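Long-range contacts in MPT synthase subunit 2 (Burkholderia ambifaria, PDB 7L32), which probably acts as the catalytic large subunit of molybdopterin synthase, which transfers sulfur to cyclic pyranopterin monophosphate to form molybdopterin: residues A56-H61 against W132-T137; K126-F131 against D145-D150; I88-G93 against Q100-A105; A75-R80 against E119-Y124. One frame throughout, in Å; residues are numbered along the deposited sequence.

Contact 1 (A56-H61 against W132-T137); sequences AMELEH and WKKETT
With CG anti to the backbone N in K134 (chi1 -167°) and anti to the carbonyl carbon in E58, the two side chains run side by side and point the same way. K134 CB packs on E58 CB at 3.8 Å. Farther out K134 NZ forms a salt bridge with E58 OE2 at 3.0 Å, coming from above the carboxylate plane, 65° out of it. The same ammonium also pairs with E141, so it joins two carboxylates. The backbones that carry these groups form an antiparallel pair at the middle of a four-stranded sheet: W132 N donates to E60 O at 2.8 Å, the return bond runs from E60 N to W132 O, and K134 N reaches E58 O at 3.0 Å. The strong twist shows in the 140° between the strand directions. L59 and K133 form the non-hydrogen-bonded pair, their side chains crossing with L59 CD2 4.0 Å from K133 CG. M57 CG touches K133 CG at the same separation, these two chains at about a right angle. The bend of the K133 chain at chi3 and chi4 accompanies a bond from its NZ to a water, which also accepts from E58 N and donates to K134 O at 2.6 Å.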
loop_
_atom_site.group_PDB
_atom_site.type_symbol
_atom_site.label_atom_id
_atom_site.label_comp_id
_atom_site.label_asym_id
_atom_site.label_seq_id
_atom_site.Cartn_x
_atom_site.Cartn_y
_atom_site.Cartn_z
ATOM N N ALA A 56 2.959 18.928 -19.549
ATOM C CA ALA A 56 3.143 18.816 -18.107
ATOM C C ALA A 56 1.843 19.096 -17.366
ATOM O O ALA A 56 1.006 19.875 -17.822
ATOM C CB ALA A 56 4.232 19.764 -17.632
ATOM N N MET A 57 1.696 18.468 -16.205
ATOM C CA MET A 57 0.533 18.669 -15.351
ATOM C C MET A 57 0.828 19.789 -14.363
ATOM O O MET A 57 1.808 19.720 -13.614
ATOM C CB MET A 57 0.178 17.368 -14.622
ATOM C CG MET A 57 -0.974 17.487 -13.612
ATOM S SD MET A 57 -1.240 16.032 -12.568
ATOM C CE MET A 57 -0.606 14.704 -13.595
ATOM N N GLU A 58 -0.016 20.824 -14.373
ATOM C CA GLU A 58 0.050 21.906 -13.401
ATOM C C GLU A 58 -1.161 21.756 -12.488
ATOM O O GLU A 58 -2.299 21.950 -12.932
ATOM C CB GLU A 58 0.061 23.273 -14.080
ATOM C CG GLU A 58 1.364 23.609 -14.782
ATOM C CD GLU A 58 1.659 25.090 -14.764
ATOM O OE1 GLU A 58 1.270 25.755 -13.780
ATOM O OE2 GLU A 58 2.251 25.596 -15.742
ATOM N N LEU A 59 -0.904 21.426 -11.221
ATOM C CA LEU A 59 -1.911 21.203 -10.190
ATOM C C LEU A 59 -1.881 22.340 -9.181
ATOM O O LEU A 59 -0.804 22.761 -8.750
ATOM C CB LEU A 59 -1.669 19.898 -9.409
ATOM C CG LEU A 59 -2.434 18.631 -9.754
ATOM C CD1 LEU A 59 -2.150 17.548 -8.688
ATOM C CD2 LEU A 59 -3.917 18.941 -9.870
ATOM N N GLU A 60 -3.062 22.791 -8.763
ATOM C CA GLU A 60 -3.182 23.789 -7.710
ATOM C C GLU A 60 -4.279 23.376 -6.744
ATOM O O GLU A 60 -5.271 22.756 -7.136
ATOM C CB GLU A 60 -3.477 25.194 -8.281
ATOM C CG GLU A 60 -2.284 25.889 -8.946
ATOM C CD GLU A 60 -0.958 25.680 -8.210
ATOM O OE1 GLU A 60 -0.935 25.744 -6.954
ATOM O OE2 GLU A 60 0.068 25.442 -8.890
ATOM N N HIS A 61 -4.085 23.721 -5.481
ATOM C CA HIS A 61 -5.052 23.466 -4.426
ATOM C C HIS A 61 -5.675 24.795 -4.008
ATOM O O HIS A 61 -5.314 25.857 -4.521
ATOM C CB HIS A 61 -4.389 22.770 -3.231
ATOM C CG HIS A 61 -3.426 23.648 -2.485
ATOM N ND1 HIS A 61 -2.366 24.279 -3.101
ATOM C CD2 HIS A 61 -3.378 24.017 -1.183
ATOM C CE1 HIS A 61 -1.698 24.989 -2.209
ATOM N NE2 HIS A 61 -2.292 24.849 -1.037
ATOM N N TRP A 132 -7.267 21.635 -8.833
ATOM C CA TRP A 132 -7.521 22.131 -10.179
ATOM C C TRP A 132 -6.308 21.884 -11.058
ATOM O O TRP A 132 -5.170 22.010 -10.603
ATOM C CB TRP A 132 -7.851 23.641 -10.180
ATOM C CG TRP A 132 -9.191 23.958 -9.570
ATOM C CD1 TRP A 132 -10.360 24.196 -10.244
ATOM C CD2 TRP A 132 -9.513 24.041 -8.169
ATOM N NE1 TRP A 132 -11.379 24.445 -9.350
ATOM C CE2 TRP A 132 -10.890 24.350 -8.072
ATOM C CE3 TRP A 132 -8.771 23.899 -6.987
ATOM C CZ2 TRP A 132 -11.539 24.522 -6.842
ATOM C CZ3 TRP A 132 -9.428 24.056 -5.758
ATOM C CH2 TRP A 132 -10.792 24.369 -5.700
ATOM N N LYS A 133 -6.565 21.571 -12.329
ATOM C CA LYS A 133 -5.540 21.340 -13.334
ATOM C C LYS A 133 -5.591 22.455 -14.367
ATOM O O LYS A 133 -6.675 22.862 -14.791
ATOM C CB LYS A 133 -5.752 19.998 -14.050
ATOM C CG LYS A 133 -4.721 18.934 -13.750
ATOM C CD LYS A 133 -5.034 17.650 -14.522
ATOM C CE LYS A 133 -5.113 17.893 -16.021
ATOM N NZ LYS A 133 -3.771 18.004 -16.682
ATOM N N LYS A 134 -4.425 22.953 -14.758
ATOM C CA LYS A 134 -4.368 23.983 -15.787
ATOM C C LYS A 134 -4.503 23.339 -17.160
ATOM O O LYS A 134 -3.839 22.340 -17.450
ATOM C CB LYS A 134 -3.060 24.768 -15.694
ATOM C CG LYS A 134 -3.065 26.053 -16.531
ATOM C CD LYS A 134 -1.691 26.695 -16.611
ATOM C CE LYS A 134 -0.786 25.925 -17.561
ATOM N NZ LYS A 134 0.446 26.687 -17.922
ATOM N N GLU A 135 -5.371 23.899 -18.002
ATOM C CA GLU A 135 -5.543 23.419 -19.369
ATOM C C GLU A 135 -5.669 24.598 -20.314
ATOM O O GLU A 135 -6.284 25.612 -19.972
ATOM C CB GLU A 135 -6.767 22.503 -19.495
ATOM C CG GLU A 135 -6.543 21.132 -18.872
ATOM C CD GLU A 135 -7.781 20.254 -18.878
ATOM O OE1 GLU A 135 -8.841 20.708 -19.365
ATOM O OE2 GLU A 135 -7.689 19.105 -18.389
ATOM N N THR A 136 -5.089 24.462 -21.501
ATOM C CA THR A 136 -5.143 25.502 -22.521
ATOM C C THR A 136 -6.300 25.190 -23.468
ATOM O O THR A 136 -6.212 24.269 -24.287
ATOM C CB THR A 136 -3.819 25.601 -23.277
ATOM O OG1 THR A 136 -2.734 25.592 -22.342
ATOM C CG2 THR A 136 -3.769 26.895 -24.078
ATOM N N THR A 137 -7.386 25.959 -23.343
ATOM C CA THR A 137 -8.596 25.837 -24.149
ATOM C C THR A 137 -8.528 26.841 -25.299
ATOM O O THR A 137 -7.572 27.626 -25.364
ATOM C CB THR A 137 -9.838 26.068 -23.275
ATOM O OG1 THR A 137 -9.974 27.464 -22.978
ATOM C CG2 THR A 137 -9.732 25.283 -21.975
HETATM O O HOH W 1 -2.400 20.573 -16.304
#

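Contact 2 (K126-F131 against D145-D150); sequences KTEAPF and DARSTD
T127 and S148 bring their CA atoms to 4.6 Å where an irregular segment, D145-D150, passes the last turn of helix 111-128 and the loop after it. Two backbone bonds fix the passage. S148 N donates almost straight to K126 O at 2.8 Å, with 172° at the hydrogen, and A146 N donates to F131 O at 2.9 Å. Between these bonds A129 leaves helical geometry, which turns the chain toward its next strand. A water gives hydrogens to K126 O and A146 O and accepts from S148 OG, so K126 O has two donors.

R147 lies against the carbonyls of the helix end: its CG is 3.3 Å from A129 O and its CD 3.6 Å from T127 O. Beyond CD the guanidinium is held side-on by D145, with NE bonded to both carboxylate oxygens and NH2 to OD2 at 2.7 Å. NH1 is linked through a second water to E128 O and OE1. The helix-end carbonyls would probably add to the attraction for this positive charge. Farther along, T127 CG2 packs on D150 CB at 4.0 Å, while T127 OG1 bonds back to D123 O within its own helix.

D145 OD1 also accepts from R147 N, two residues on, at 3.1 Å: an Asx turn, the donor lying above the carboxylate plane. D150 OD1 accepts from A153 N, marking D150 as N-cap of helix 151-156. The contact is thus a connection from strand to helix, begun by an Asx turn, ended by an N-cap, and laid across the C-terminal end of another helix.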
loop_
_atom_site.group_PDB
_atom_site.type_symbol
_atom_site.label_atom_id
_atom_site.label_comp_id
_atom_site.label_asym_id
_atom_site.label_seq_id
_atom_site.Cartn_x
_atom_site.Cartn_y
_atom_site.Cartn_z
ATOM N N LYS A 126 -9.602 11.343 -4.252
ATOM C CA LYS A 126 -9.656 11.539 -5.703
ATOM C C LYS A 126 -10.999 12.100 -6.161
ATOM O O LYS A 126 -11.066 12.824 -7.168
ATOM C CB LYS A 126 -9.346 10.219 -6.416
ATOM C CG LYS A 126 -7.864 9.844 -6.377
ATOM C CD LYS A 126 -7.045 10.808 -7.262
ATOM C CE LYS A 126 -5.542 10.492 -7.268
ATOM N NZ LYS A 126 -4.727 11.412 -8.181
ATOM N N THR A 127 -12.067 11.824 -5.423
ATOM C CA THR A 127 -13.382 12.297 -5.821
ATOM C C THR A 127 -13.798 13.586 -5.125
ATOM O O THR A 127 -14.637 14.317 -5.674
ATOM C CB THR A 127 -14.440 11.202 -5.576
ATOM O OG1 THR A 127 -14.498 10.877 -4.178
ATOM C CG2 THR A 127 -14.088 9.939 -6.367
ATOM N N GLU A 128 -13.227 13.920 -3.959
ATOM C CA GLU A 128 -13.737 15.071 -3.215
ATOM C C GLU A 128 -12.732 16.165 -2.851
ATOM O O GLU A 128 -13.167 17.285 -2.562
ATOM C CB GLU A 128 -14.437 14.611 -1.924
ATOM C CG GLU A 128 -15.701 13.776 -2.173
ATOM C CD GLU A 128 -16.762 14.516 -2.968
ATOM O OE1 GLU A 128 -16.962 15.732 -2.731
ATOM O OE2 GLU A 128 -17.395 13.880 -3.839
ATOM N N ALA A 129 -11.437 15.897 -2.827
ATOM C CA ALA A 129 -10.492 16.936 -2.397
ATOM C C ALA A 129 -10.366 18.021 -3.468
ATOM O O ALA A 129 -10.153 17.702 -4.645
ATOM C CB ALA A 129 -9.113 16.341 -2.096
ATOM N N PRO A 130 -10.489 19.310 -3.106
ATOM C CA PRO A 130 -10.443 20.378 -4.123
ATOM C C PRO A 130 -9.064 20.610 -4.718
ATOM O O PRO A 130 -8.176 21.172 -4.064
ATOM C CB PRO A 130 -10.918 21.624 -3.360
ATOM C CG PRO A 130 -11.593 21.102 -2.132
ATOM C CD PRO A 130 -10.872 19.824 -1.784
ATOM N N PHE A 131 -8.895 20.198 -5.973
ATOM C CA PHE A 131 -7.695 20.455 -6.759
ATOM C C PHE A 131 -8.136 20.884 -8.146
ATOM O O PHE A 131 -9.220 20.502 -8.598
ATOM C CB PHE A 131 -6.798 19.212 -6.901
ATOM C CG PHE A 131 -6.054 18.858 -5.651
ATOM C CD1 PHE A 131 -4.860 19.486 -5.335
ATOM C CD2 PHE A 131 -6.556 17.892 -4.789
ATOM C CE1 PHE A 131 -4.164 19.152 -4.173
ATOM C CE2 PHE A 131 -5.884 17.563 -3.631
ATOM C CZ PHE A 131 -4.681 18.192 -3.322
ATOM N N ASP A 145 -11.537 21.722 -12.712
ATOM C CA ASP A 145 -11.730 20.856 -11.553
ATOM C C ASP A 145 -11.115 19.480 -11.794
ATOM O O ASP A 145 -11.462 18.798 -12.759
ATOM C CB ASP A 145 -13.245 20.771 -11.313
ATOM C CG ASP A 145 -13.631 19.927 -10.112
ATOM O OD1 ASP A 145 -12.761 19.514 -9.313
ATOM O OD2 ASP A 145 -14.851 19.686 -9.983
ATOM N N ALA A 146 -10.175 19.082 -10.926
ATOM C CA ALA A 146 -9.434 17.836 -11.088
ATOM C C ALA A 146 -10.053 16.661 -10.339
ATOM O O ALA A 146 -9.511 15.549 -10.418
ATOM C CB ALA A 146 -7.974 18.007 -10.640
ATOM N N ARG A 147 -11.150 16.882 -9.616
ATOM C CA ARG A 147 -11.844 15.796 -8.941
ATOM C C ARG A 147 -12.369 14.801 -9.969
ATOM O O ARG A 147 -12.817 15.181 -11.056
ATOM C CB ARG A 147 -13.007 16.355 -8.112
ATOM C CG ARG A 147 -12.610 17.086 -6.829
ATOM C CD ARG A 147 -13.818 17.742 -6.179
ATOM N NE ARG A 147 -14.670 18.388 -7.173
ATOM C CZ ARG A 147 -15.900 18.827 -6.940
ATOM N NH1 ARG A 147 -16.463 18.708 -5.746
ATOM N NH2 ARG A 147 -16.583 19.401 -7.927
ATOM N N SER A 148 -12.234 13.528 -9.645
ATOM C CA SER A 148 -12.733 12.398 -10.413
ATOM C C SER A 148 -14.130 12.015 -9.942
ATOM O O SER A 148 -14.614 12.479 -8.906
ATOM C CB SER A 148 -11.813 11.181 -10.265
ATOM O OG SER A 148 -10.485 11.442 -10.686
ATOM N N THR A 149 -14.802 11.209 -10.752
ATOM C CA THR A 149 -16.016 10.515 -10.342
ATOM C C THR A 149 -15.719 9.019 -10.303
ATOM O O THR A 149 -15.088 8.483 -11.222
ATOM C CB THR A 149 -17.184 10.821 -11.287
ATOM O OG1 THR A 149 -16.846 10.422 -12.619
ATOM C CG2 THR A 149 -17.493 12.315 -11.275
ATOM N N ASP A 150 -16.129 8.352 -9.227
ATOM C CA ASP A 150 -16.005 6.899 -9.128
ATOM C C ASP A 150 -17.341 6.419 -8.572
ATOM O O ASP A 150 -17.548 6.422 -7.355
ATOM C CB ASP A 150 -14.829 6.509 -8.222
ATOM C CG ASP A 150 -14.417 5.028 -8.353
ATOM O OD1 ASP A 150 -15.295 4.140 -8.474
ATOM O OD2 ASP A 150 -13.194 4.752 -8.311
HETATM O O HOH W 2 -9.041 13.147 -9.163
HETATM O O HOH W 3 -15.562 18.179 -2.933
HETATM O O HOH W 4 -11.978 20.964 -7.269
#

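Contact 3 (I88-G93 against Q100-A105); sequences IVHRVG and QIVMVA
V102 covers one face of the H90 imidazole: its CB lies 3.6 Å above the ring plane, offset toward the rim, and makes a CH-pi contact. I101 lies alongside the same ring, with CG2 3.6 Å from H90 CE1. On the other side of the sheet V89 CB meets M103 CG at 3.8 Å, the two side chains crossing. M103 CG takes the crowded position between its backbone N and carbonyl carbon (chi1 62°).

The backbones that carry these groups run antiparallel, at 169°. V89 and M103 exchange both bonds of a hydrogen-bonded pair, M103 N to V89 O being 2.9 Å, and R91 N donates to I101 O at 2.8 Å. Near the start of strand 100-108, R91 NH1 donates to Q100 O at 3.1 Å, while R91 NH2 bonds to T16 O, which helps to hold the guanidinium. I101 and V102 both face G43 on the neighbouring strand, a classic beta bulge, which probably lets two consecutive residues both reach H90. Outward again, F131 stacks on H90, and helix 111-128 covers I88 and V104.

H90 ND1 donates to R91 O at 2.9 Å, the oxygen lying in the ring plane, 2° out. Because a carbonyl oxygen only accepts, ND1 must carry a hydrogen, and this bond satisfies a polar atom within a largely apolar surrounding of V102, I101 and F131.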
loop_
_atom_site.group_PDB
_atom_site.type_symbol
_atom_site.label_atom_id
_atom_site.label_comp_id
_atom_site.label_asym_id
_atom_site.label_seq_id
_atom_site.Cartn_x
_atom_site.Cartn_y
_atom_site.Cartn_z
ATOM N N ILE A 88 -1.090 11.667 4.857
ATOM C CA ILE A 88 -1.331 12.058 3.470
ATOM C C ILE A 88 -0.351 13.169 3.118
ATOM O O ILE A 88 -0.251 14.164 3.852
ATOM C CB ILE A 88 -2.775 12.554 3.242
ATOM C CG1 ILE A 88 -3.817 11.524 3.722
ATOM C CG2 ILE A 88 -2.990 12.929 1.733
ATOM C CD1 ILE A 88 -5.261 12.079 3.815
ATOM N N VAL A 89 0.371 13.003 2.009
ATOM C CA VAL A 89 1.170 14.089 1.427
ATOM C C VAL A 89 0.756 14.231 -0.032
ATOM O O VAL A 89 0.822 13.261 -0.796
ATOM C CB VAL A 89 2.682 13.835 1.528
ATOM C CG1 VAL A 89 3.472 15.060 0.989
ATOM C CG2 VAL A 89 3.109 13.508 2.980
ATOM N N HIS A 90 0.322 15.428 -0.426
ATOM C CA HIS A 90 -0.069 15.654 -1.807
ATOM C C HIS A 90 0.761 16.800 -2.372
ATOM O O HIS A 90 0.985 17.803 -1.689
ATOM C CB HIS A 90 -1.574 15.966 -1.912
ATOM C CG HIS A 90 -2.167 15.653 -3.253
ATOM N ND1 HIS A 90 -1.740 16.252 -4.419
ATOM C CD2 HIS A 90 -3.195 14.840 -3.605
ATOM C CE1 HIS A 90 -2.460 15.805 -5.436
ATOM N NE2 HIS A 90 -3.352 14.949 -4.970
ATOM N N ARG A 91 1.248 16.640 -3.599
ATOM C CA ARG A 91 2.043 17.697 -4.207
ATOM C C ARG A 91 1.168 18.589 -5.074
ATOM O O ARG A 91 0.084 18.198 -5.516
ATOM C CB ARG A 91 3.180 17.123 -5.042
ATOM C CG ARG A 91 4.188 16.336 -4.209
ATOM C CD ARG A 91 5.298 15.796 -5.077
ATOM N NE ARG A 91 6.172 16.854 -5.560
ATOM C CZ ARG A 91 6.973 16.738 -6.610
ATOM N NH1 ARG A 91 6.998 15.634 -7.340
ATOM N NH2 ARG A 91 7.764 17.760 -6.942
ATOM N N VAL A 92 1.658 19.813 -5.298
ATOM C CA VAL A 92 1.068 20.768 -6.232
ATOM C C VAL A 92 2.202 21.391 -7.041
ATOM O O VAL A 92 3.386 21.164 -6.772
ATOM C CB VAL A 92 0.234 21.855 -5.520
ATOM C CG1 VAL A 92 -1.030 21.245 -4.922
ATOM C CG2 VAL A 92 1.053 22.553 -4.444
ATOM N N GLY A 93 1.832 22.181 -8.044
ATOM C CA GLY A 93 2.802 22.791 -8.928
ATOM C C GLY A 93 2.904 22.087 -10.268
ATOM O O GLY A 93 2.007 21.367 -10.705
ATOM N N GLN A 100 6.189 11.730 -8.658
ATOM C CA GLN A 100 5.218 11.402 -7.619
ATOM C C GLN A 100 4.218 12.536 -7.452
ATOM O O GLN A 100 4.594 13.714 -7.439
ATOM C CB GLN A 100 5.926 11.149 -6.290
ATOM C CG GLN A 100 6.841 9.931 -6.296
ATOM C CD GLN A 100 7.521 9.684 -4.954
ATOM O OE1 GLN A 100 7.541 8.555 -4.465
ATOM N NE2 GLN A 100 8.109 10.732 -4.372
ATOM N N ILE A 101 2.944 12.176 -7.304
ATOM C CA ILE A 101 1.860 13.145 -7.059
ATOM C C ILE A 101 1.400 13.106 -5.610
ATOM O O ILE A 101 1.250 14.137 -4.959
ATOM C CB ILE A 101 0.659 12.867 -7.994
ATOM C CG1 ILE A 101 1.052 12.949 -9.460
ATOM C CG2 ILE A 101 -0.494 13.833 -7.710
ATOM C CD1 ILE A 101 -0.017 12.354 -10.364
ATOM N N VAL A 102 1.114 11.914 -5.102
ATOM C CA VAL A 102 0.389 11.800 -3.845
ATOM C C VAL A 102 0.826 10.507 -3.186
ATOM O O VAL A 102 1.104 9.521 -3.868
ATOM C CB VAL A 102 -1.136 11.836 -4.091
ATOM C CG1 VAL A 102 -1.558 10.764 -5.087
ATOM C CG2 VAL A 102 -1.929 11.717 -2.792
ATOM N N MET A 103 0.927 10.530 -1.864
ATOM C CA MET A 103 1.077 9.296 -1.107
ATOM C C MET A 103 0.069 9.284 0.027
ATOM O O MET A 103 -0.206 10.320 0.649
ATOM C CB MET A 103 2.507 9.123 -0.554
ATOM C CG MET A 103 2.998 10.180 0.429
ATOM S SD MET A 103 4.224 9.369 1.512
ATOM C CE MET A 103 3.112 8.455 2.547
ATOM N N VAL A 104 -0.499 8.111 0.275
ATOM C CA VAL A 104 -1.355 7.878 1.430
ATOM C C VAL A 104 -0.798 6.649 2.133
ATOM O O VAL A 104 -0.517 5.645 1.471
ATOM C CB VAL A 104 -2.823 7.647 1.035
ATOM C CG1 VAL A 104 -3.634 7.227 2.284
ATOM C CG2 VAL A 104 -3.417 8.948 0.418
ATOM N N ALA A 105 -0.579 6.750 3.441
ATOM C CA ALA A 105 -0.123 5.600 4.234
ATOM C C ALA A 105 -1.037 5.443 5.446
ATOM O O ALA A 105 -1.422 6.437 6.075
ATOM C CB ALA A 105 1.326 5.785 4.689
#

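Contact 4 (A75-R80 against E119-Y124); sequences AEAGRR and EFVMDY
R80 lies across F120, the two side chains at about a right angle. From CB the R80 chain sets CG anti to the carbonyl carbon (chi1 -71°) and stays extended as far as NE. CD is the first atom to meet the ring, over its face and offset toward the rim, 4.1 Å from the centroid, a CH-pi contact. NE follows at 3.5 Å from F120 CE1, and CZ lies at 3.5 Å from the same carbon, which sits over the centre of the guanidinium. The guanidinium and ring planes are 28° apart, so the groups overlap without being fully parallel. At the tip NH1 comes to 3.8 Å from F120 CE1 and bonds to W157 O, whose ring in turn meets F120 edge-to-face.

E76 fixes the middle of this arm: its OE2 accepts from R80 NE at 2.8 Å on the anti side, while R79 grips both oxygens side-on from their syn sides. In this salt-bridge network the carboxylate charge is probably balanced by two arginines, with OE2 accepting from R79 NH2 and R80 NE. E76 also contributes apolar contact, its CG lying 3.6 Å from F120 CZ. Deeper in, A77 CB touches V121 CG2 at 3.7 Å.

Next to this, D123 forms a salt bridge with R111 of the second subunit. The segment axes come within 9.9 Å and run largely antiparallel, at 144°. Helices 65-80 and 111-128 pack in this way as a layer on one face of the mixed sheet, where V121 rests on V104, consistent with the alpha/beta-hammerhead fold of MoaE proteins.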
loop_
_atom_site.group_PDB
_atom_site.type_symbol
_atom_site.label_atom_id
_atom_site.label_comp_id
_atom_site.label_asym_id
_atom_site.label_seq_id
_atom_site.Cartn_x
_atom_site.Cartn_y
_atom_site.Cartn_z
ATOM N N ALA A 75 -10.215 11.833 9.113
ATOM C CA ALA A 75 -11.038 11.663 10.307
ATOM C C ALA A 75 -12.153 10.643 10.076
ATOM O O ALA A 75 -12.444 9.823 10.958
ATOM C CB ALA A 75 -11.629 13.016 10.744
ATOM N N GLU A 76 -12.795 10.687 8.904
ATOM C CA GLU A 76 -13.835 9.708 8.572
ATOM C C GLU A 76 -13.266 8.295 8.456
ATOM O O GLU A 76 -13.903 7.331 8.903
ATOM C CB GLU A 76 -14.556 10.105 7.281
ATOM C CG GLU A 76 -15.544 9.051 6.742
ATOM C CD GLU A 76 -16.741 8.775 7.674
ATOM O OE1 GLU A 76 -16.975 9.507 8.672
ATOM O OE2 GLU A 76 -17.470 7.808 7.397
ATOM N N ALA A 77 -12.068 8.147 7.874
ATOM C CA ALA A 77 -11.418 6.835 7.890
ATOM C C ALA A 77 -11.232 6.341 9.318
ATOM O O ALA A 77 -11.448 5.157 9.607
ATOM C CB ALA A 77 -10.063 6.879 7.170
ATOM N N GLY A 78 -10.817 7.237 10.227
ATOM C CA GLY A 78 -10.661 6.855 11.619
ATOM C C GLY A 78 -11.967 6.493 12.303
ATOM O O GLY A 78 -11.979 5.669 13.227
ATOM N N ARG A 79 -13.075 7.124 11.895
ATOM C CA ARG A 79 -14.383 6.762 12.439
ATOM C C ARG A 79 -14.790 5.360 11.991
ATOM O O ARG A 79 -15.385 4.600 12.764
ATOM C CB ARG A 79 -15.441 7.776 11.978
ATOM C CG ARG A 79 -16.794 7.663 12.713
ATOM C CD ARG A 79 -17.909 8.459 12.025
ATOM N NE ARG A 79 -18.178 7.903 10.705
ATOM C CZ ARG A 79 -18.900 6.806 10.493
ATOM N NH1 ARG A 79 -19.471 6.149 11.494
ATOM N NH2 ARG A 79 -19.043 6.349 9.247
ATOM N N ARG A 80 -14.509 5.017 10.738
ATOM C CA ARG A 80 -14.923 3.724 10.196
ATOM C C ARG A 80 -14.041 2.587 10.700
ATOM O O ARG A 80 -14.531 1.476 10.919
ATOM C CB ARG A 80 -14.894 3.754 8.673
ATOM C CG ARG A 80 -16.004 4.600 8.020
ATOM C CD ARG A 80 -15.746 4.792 6.526
ATOM N NE ARG A 80 -16.814 5.555 5.870
ATOM C CZ ARG A 80 -17.582 5.081 4.904
ATOM N NH1 ARG A 80 -17.421 3.843 4.431
ATOM N NH2 ARG A 80 -18.513 5.870 4.371
ATOM N N GLU A 119 -7.343 2.482 0.859
ATOM C CA GLU A 119 -8.106 2.628 -0.382
ATOM C C GLU A 119 -9.265 3.603 -0.209
ATOM O O GLU A 119 -9.557 4.400 -1.116
ATOM C CB GLU A 119 -8.625 1.263 -0.852
ATOM C CG GLU A 119 -9.370 1.337 -2.160
ATOM C CD GLU A 119 -9.500 -0.023 -2.869
ATOM O OE1 GLU A 119 -9.410 -1.087 -2.210
ATOM O OE2 GLU A 119 -9.659 -0.001 -4.103
ATOM N N PHE A 120 -9.941 3.547 0.939
ATOM C CA PHE A 120 -11.024 4.501 1.208
ATOM C C PHE A 120 -10.518 5.944 1.131
ATOM O O PHE A 120 -11.164 6.815 0.515
ATOM C CB PHE A 120 -11.647 4.211 2.587
ATOM C CG PHE A 120 -12.635 5.268 3.036
ATOM C CD1 PHE A 120 -13.957 5.214 2.630
ATOM C CD2 PHE A 120 -12.234 6.308 3.875
ATOM C CE1 PHE A 120 -14.883 6.226 2.999
ATOM C CE2 PHE A 120 -13.136 7.303 4.257
ATOM C CZ PHE A 120 -14.468 7.268 3.828
ATOM N N VAL A 121 -9.387 6.224 1.780
ATOM C CA VAL A 121 -8.842 7.586 1.768
ATOM C C VAL A 121 -8.508 8.011 0.339
ATOM O O VAL A 121 -8.806 9.141 -0.064
ATOM C CB VAL A 121 -7.614 7.698 2.701
ATOM C CG1 VAL A 121 -6.884 9.054 2.500
ATOM C CG2 VAL A 121 -8.015 7.549 4.195
ATOM N N MET A 122 -7.900 7.116 -0.453
ATOM C CA MET A 122 -7.579 7.453 -1.844
ATOM C C MET A 122 -8.841 7.717 -2.662
ATOM O O MET A 122 -8.895 8.690 -3.436
ATOM C CB MET A 122 -6.746 6.335 -2.521
ATOM C CG MET A 122 -5.214 6.430 -2.243
ATOM S SD MET A 122 -4.506 8.032 -2.778
ATOM C CE MET A 122 -4.867 7.972 -4.521
ATOM N N ASP A 123 -9.870 6.867 -2.512
ATOM C CA ASP A 123 -11.121 7.062 -3.257
ATOM C C ASP A 123 -11.757 8.407 -2.910
ATOM O O ASP A 123 -12.220 9.135 -3.792
ATOM C CB ASP A 123 -12.115 5.943 -2.941
ATOM C CG ASP A 123 -11.770 4.627 -3.627
ATOM O OD1 ASP A 123 -10.956 4.615 -4.582
ATOM O OD2 ASP A 123 -12.329 3.606 -3.185
ATOM N N TYR A 124 -11.831 8.718 -1.616
ATOM C CA TYR A 124 -12.454 9.967 -1.157
ATOM C C TYR A 124 -11.616 11.170 -1.579
ATOM O O TYR A 124 -12.154 12.195 -2.039
ATOM C CB TYR A 124 -12.589 9.884 0.371
ATOM C CG TYR A 124 -13.555 10.783 1.117
ATOM C CD1 TYR A 124 -14.174 11.870 0.508
ATOM C CD2 TYR A 124 -13.773 10.587 2.485
ATOM C CE1 TYR A 124 -15.031 12.713 1.229
ATOM C CE2 TYR A 124 -14.634 11.424 3.217
ATOM C CZ TYR A 124 -15.254 12.486 2.580
ATOM O OH TYR A 124 -16.100 13.324 3.287
#

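Contact 3 is nested in the chain loop closed by contact 4, and both lie inside the loop closed by contact 1; the segments of contacts 1 and 2 alternate. Contacts 1 and 4 are farthest apart, about 26 Å between centres and on opposite sides of the chain's centre. Contact 1 belongs to the antiparallel sheet, contact 3 to the mixed sheet, about 16 Å between centres; they meet directly through L59. F131 of contact 2, whose centre is about 13 Å from that of contact 1, packs at the same junction, touching H61, V92 and H90. Contacts 2 and 4 share helix 111-128 and both touch the second subunit, so this helix and its C-terminal end lie close to the subunit interface.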